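Local coordinates for photosystem II extrinsic protein V (Arthrospira maxima, PDB 1F1C) that is a heme c protein on the lumenal side of photosystem II that probably stabilises the oxygen-evolving complex and its ion environment, at residues P9-A12 with Q13-A17; P62-N66 with I67-V71. All coordinates share one frame; numbering follows the deposited sequence.

Contact 1. Residues P9-A12 with Q13-A17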
# COMPACT_ATOMS: atom_id res chain seq x y z
N PRO A 9 -5.06 -11.61 -25.37
CA PRO A 9 -4.99 -10.33 -26.07
C PRO A 9 -3.69 -9.72 -25.56
O PRO A 9 -3.52 -9.57 -24.34
CB PRO A 9 -6.20 -9.57 -25.55
CG PRO A 9 -7.07 -10.61 -24.92
CD PRO A 9 -6.10 -11.58 -24.33
N ILE A 10 -2.77 -9.38 -26.45
CA ILE A 10 -1.50 -8.81 -26.01
C ILE A 10 -1.65 -7.32 -25.69
O ILE A 10 -0.95 -6.79 -24.84
CB ILE A 10 -0.39 -8.98 -27.07
CG1 ILE A 10 0.89 -8.31 -26.56
CG2 ILE A 10 -0.83 -8.37 -28.39
CD1 ILE A 10 1.96 -8.15 -27.60
N ASN A 11 -2.57 -6.66 -26.39
CA ASN A 11 -2.81 -5.24 -26.17
C ASN A 11 -4.29 -4.96 -26.24
O ASN A 11 -5.09 -5.88 -26.42
CB ASN A 11 -2.09 -4.40 -27.24
CG ASN A 11 -2.44 -4.84 -28.64
OD1 ASN A 11 -3.52 -5.39 -28.89
ND2 ASN A 11 -1.52 -4.61 -29.58
N ALA A 12 -4.66 -3.69 -26.12
CA ALA A 12 -6.05 -3.28 -26.15
C ALA A 12 -6.60 -3.15 -27.57
O ALA A 12 -7.79 -2.92 -27.76
CB ALA A 12 -6.22 -1.96 -25.42
N GLN A 13 -5.73 -3.30 -28.56
CA GLN A 13 -6.16 -3.19 -29.95
C GLN A 13 -6.73 -4.50 -30.46
O GLN A 13 -7.13 -4.60 -31.62
CB GLN A 13 -4.99 -2.75 -30.85
CG GLN A 13 -4.12 -1.65 -30.26
CD GLN A 13 -4.94 -0.51 -29.69
OE1 GLN A 13 -5.77 0.08 -30.38
NE2 GLN A 13 -4.71 -0.20 -28.42
N GLY A 14 -6.74 -5.51 -29.60
CA GLY A 14 -7.28 -6.80 -30.00
C GLY A 14 -6.25 -7.80 -30.52
O GLY A 14 -6.61 -8.93 -30.82
N ASP A 15 -4.99 -7.39 -30.64
CA ASP A 15 -3.96 -8.31 -31.12
C ASP A 15 -3.88 -9.53 -30.20
O ASP A 15 -4.11 -9.43 -28.99
CB ASP A 15 -2.58 -7.65 -31.14
CG ASP A 15 -2.45 -6.56 -32.20
OD1 ASP A 15 -3.41 -6.33 -32.96
OD2 ASP A 15 -1.36 -5.95 -32.26
N THR A 16 -3.56 -10.69 -30.77
CA THR A 16 -3.44 -11.90 -29.97
C THR A 16 -2.00 -12.38 -29.92
O THR A 16 -1.20 -12.10 -30.82
CB THR A 16 -4.34 -13.04 -30.52
OG1 THR A 16 -4.06 -13.24 -31.91
CG2 THR A 16 -5.81 -12.70 -30.34
N ALA A 17 -1.67 -13.10 -28.86
CA ALA A 17 -0.34 -13.65 -28.66
C ALA A 17 -0.48 -15.04 -28.07
O ALA A 17 -1.33 -15.28 -27.21
CB ALA A 17 0.46 -12.77 -27.73

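Contact 2. Residues P62-N66 with I67-V71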
# COMPACT_ATOMS: atom_id res chain seq x y z
N PRO A 62 -7.16 2.09 -17.14
CA PRO A 62 -7.77 1.51 -18.34
C PRO A 62 -7.99 0.02 -18.07
O PRO A 62 -7.52 -0.51 -17.06
CB PRO A 62 -6.72 1.73 -19.43
CG PRO A 62 -5.78 2.76 -18.85
CD PRO A 62 -5.75 2.41 -17.39
N PRO A 63 -8.71 -0.67 -18.97
CA PRO A 63 -8.94 -2.10 -18.76
C PRO A 63 -7.60 -2.80 -18.59
O PRO A 63 -6.65 -2.50 -19.30
CB PRO A 63 -9.66 -2.52 -20.03
CG PRO A 63 -10.44 -1.29 -20.40
CD PRO A 63 -9.43 -0.19 -20.16
N ARG A 64 -7.52 -3.71 -17.64
CA ARG A 64 -6.29 -4.46 -17.40
C ARG A 64 -6.50 -5.88 -17.89
O ARG A 64 -5.97 -6.83 -17.32
CB ARG A 64 -5.98 -4.45 -15.90
CG ARG A 64 -5.85 -3.06 -15.31
CD ARG A 64 -4.69 -2.30 -15.95
NE ARG A 64 -4.44 -1.01 -15.29
CZ ARG A 64 -3.35 -0.28 -15.48
NH1 ARG A 64 -2.40 -0.70 -16.32
NH2 ARG A 64 -3.20 0.87 -14.84
N ASP A 65 -7.29 -6.02 -18.95
CA ASP A 65 -7.61 -7.33 -19.51
C ASP A 65 -6.77 -7.80 -20.70
O ASP A 65 -7.22 -8.62 -21.49
CB ASP A 65 -9.10 -7.41 -19.88
CG ASP A 65 -9.53 -6.31 -20.84
OD1 ASP A 65 -8.65 -5.61 -21.40
OD2 ASP A 65 -10.75 -6.14 -21.04
N ASN A 66 -5.56 -7.26 -20.83
CA ASN A 66 -4.64 -7.68 -21.89
C ASN A 66 -3.22 -7.62 -21.34
O ASN A 66 -2.93 -6.85 -20.42
CB ASN A 66 -4.75 -6.79 -23.15
CG ASN A 66 -4.51 -5.32 -22.86
OD1 ASN A 66 -5.42 -4.60 -22.47
ND2 ASN A 66 -3.28 -4.88 -23.03
N ILE A 67 -2.33 -8.44 -21.88
CA ILE A 67 -0.95 -8.51 -21.42
C ILE A 67 -0.25 -7.16 -21.24
O ILE A 67 0.39 -6.92 -20.21
CB ILE A 67 -0.13 -9.39 -22.37
CG1 ILE A 67 -0.68 -10.83 -22.32
CG2 ILE A 67 1.35 -9.33 -22.00
CD1 ILE A 67 -0.21 -11.73 -23.45
N ALA A 68 -0.37 -6.28 -22.22
CA ALA A 68 0.27 -4.97 -22.14
C ALA A 68 -0.24 -4.17 -20.95
O ALA A 68 0.54 -3.55 -20.22
CB ALA A 68 0.06 -4.17 -23.43
N ALA A 69 -1.56 -4.18 -20.76
CA ALA A 69 -2.17 -3.43 -19.68
C ALA A 69 -1.74 -3.98 -18.34
O ALA A 69 -1.47 -3.22 -17.41
CB ALA A 69 -3.68 -3.49 -19.81
N LEU A 70 -1.65 -5.31 -18.24
CA LEU A 70 -1.24 -5.92 -16.98
C LEU A 70 0.23 -5.62 -16.71
O LEU A 70 0.62 -5.31 -15.57
CB LEU A 70 -1.47 -7.43 -17.03
CG LEU A 70 -2.96 -7.79 -16.89
CD1 LEU A 70 -3.15 -9.29 -16.99
CD2 LEU A 70 -3.48 -7.26 -15.55
N VAL A 71 1.05 -5.68 -17.75
CA VAL A 71 2.46 -5.39 -17.59
C VAL A 71 2.64 -3.94 -17.13
O VAL A 71 3.44 -3.67 -16.22
CB VAL A 71 3.23 -5.62 -18.90
CG1 VAL A 71 4.67 -5.15 -18.76
CG2 VAL A 71 3.19 -7.10 -19.24

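Contact 1. Residues P9-A12 with Q13-A17
With its CG set between the backbone N and the carbonyl carbon (chi1 53°), N11 folds its amide back over the turn that follows, while D15 holds its own CG opposite its carbonyl carbon (chi1 -69°), which places the carboxylate next to that amide. Both ends of the N11 amide are then used. Its OD1 accepts the backbone N of D15 at 3.0 Å, the donor tilted somewhat from the carbonyl plane, and takes a weak second bond from the backbone N of Q13 at 3.1 Å. Its ND2 donates to D15 OD2, also at 3.0 Å; the amide plane and the carboxylate plane are turned 51° from each other, and the oxygen is met from above the carboxylate plane. N11 to G14 forms a type I beta turn, with G14 at a positive phi, a backbone shape that suits glycine.

Strands 7-9 and 16-18 form a beta hairpin, and this is its turn end. Where the two arms meet, I10 N donates to D15 O at 2.9 Å, from above the carbonyl plane, and the CA of P9 makes a CA-H...O contact with the same D15 O at 3.2 Å. P9 and T16 form an antiparallel non-hydrogen-bonded pair whose side chains diverge. On the I10 side, its CG2 meets the CB of D15 at 3.3 Å, and its CB lies against that of A17.

The N11 side chain thus grips both the backbone N and the carboxylate of D15, which limits rotation of the amide and ties the turn to the start of strand 16-18.

Contact 2. Residues P62-N66 with I67-V71
R64 donates from NH1 to the carbonyl O of A69 at 2.9 Å, with A69 O near the guanidinium plane, at its edge. The same NH1 forms a salt bridge with D72, further along the helix, so a single nitrogen serves a backbone oxygen and a carboxylate. The backbone of N66, the N-cap residue, opens the helix: its O accepts L70 N at 3.0 Å, almost in line with the C=O bond. In N66, CG between the backbone N and the carbonyl carbon (chi1 57°) lays the side chain over the first turn, beside A68 and A69.

Around these bonds the side chains pack. The methyl of A69 points back to the preceding loop, its CB 3.2 Å from P63 O. L70 reaches the loop with its CD2, 3.1 Å from R64 O and 3.8 Å from R64 CB. P62 CD lies over one face of the R64 guanidinium, offset toward its rim.

L70 also belongs to the heme c pocket and touches the heme, and it packs on A114 and L118 of helix 107-124 and on L57 of helix 54-58. I67 leans on Y111 of helix 107-124 and F8 of strand 7-9, so the beginning of helix 67-75 touches both helices and that strand.

In the fold
Contact 1 comes first along the chain, in the turn of the hairpin formed by strands 7-9 and 16-18; contact 2 follows at the start of helix 67-75. Their centres lie about 9 Å apart on the same side of the molecule, and they touch directly. The carbonyl oxygens of P9 and I10 reach the N atoms of I67 and A68, at 3.0 Å and 2.7 Å respectively, as probable hydrogen bonds, so the hairpin probably supplies acceptors to the first turn of the helix. Contact 1 is a surface feature, with the side chain of P9 about 14 Å from the heme, whereas contact 2 runs inward to the heme pocket through L70. Together they connect the two-stranded sheet to a heme-lining helix.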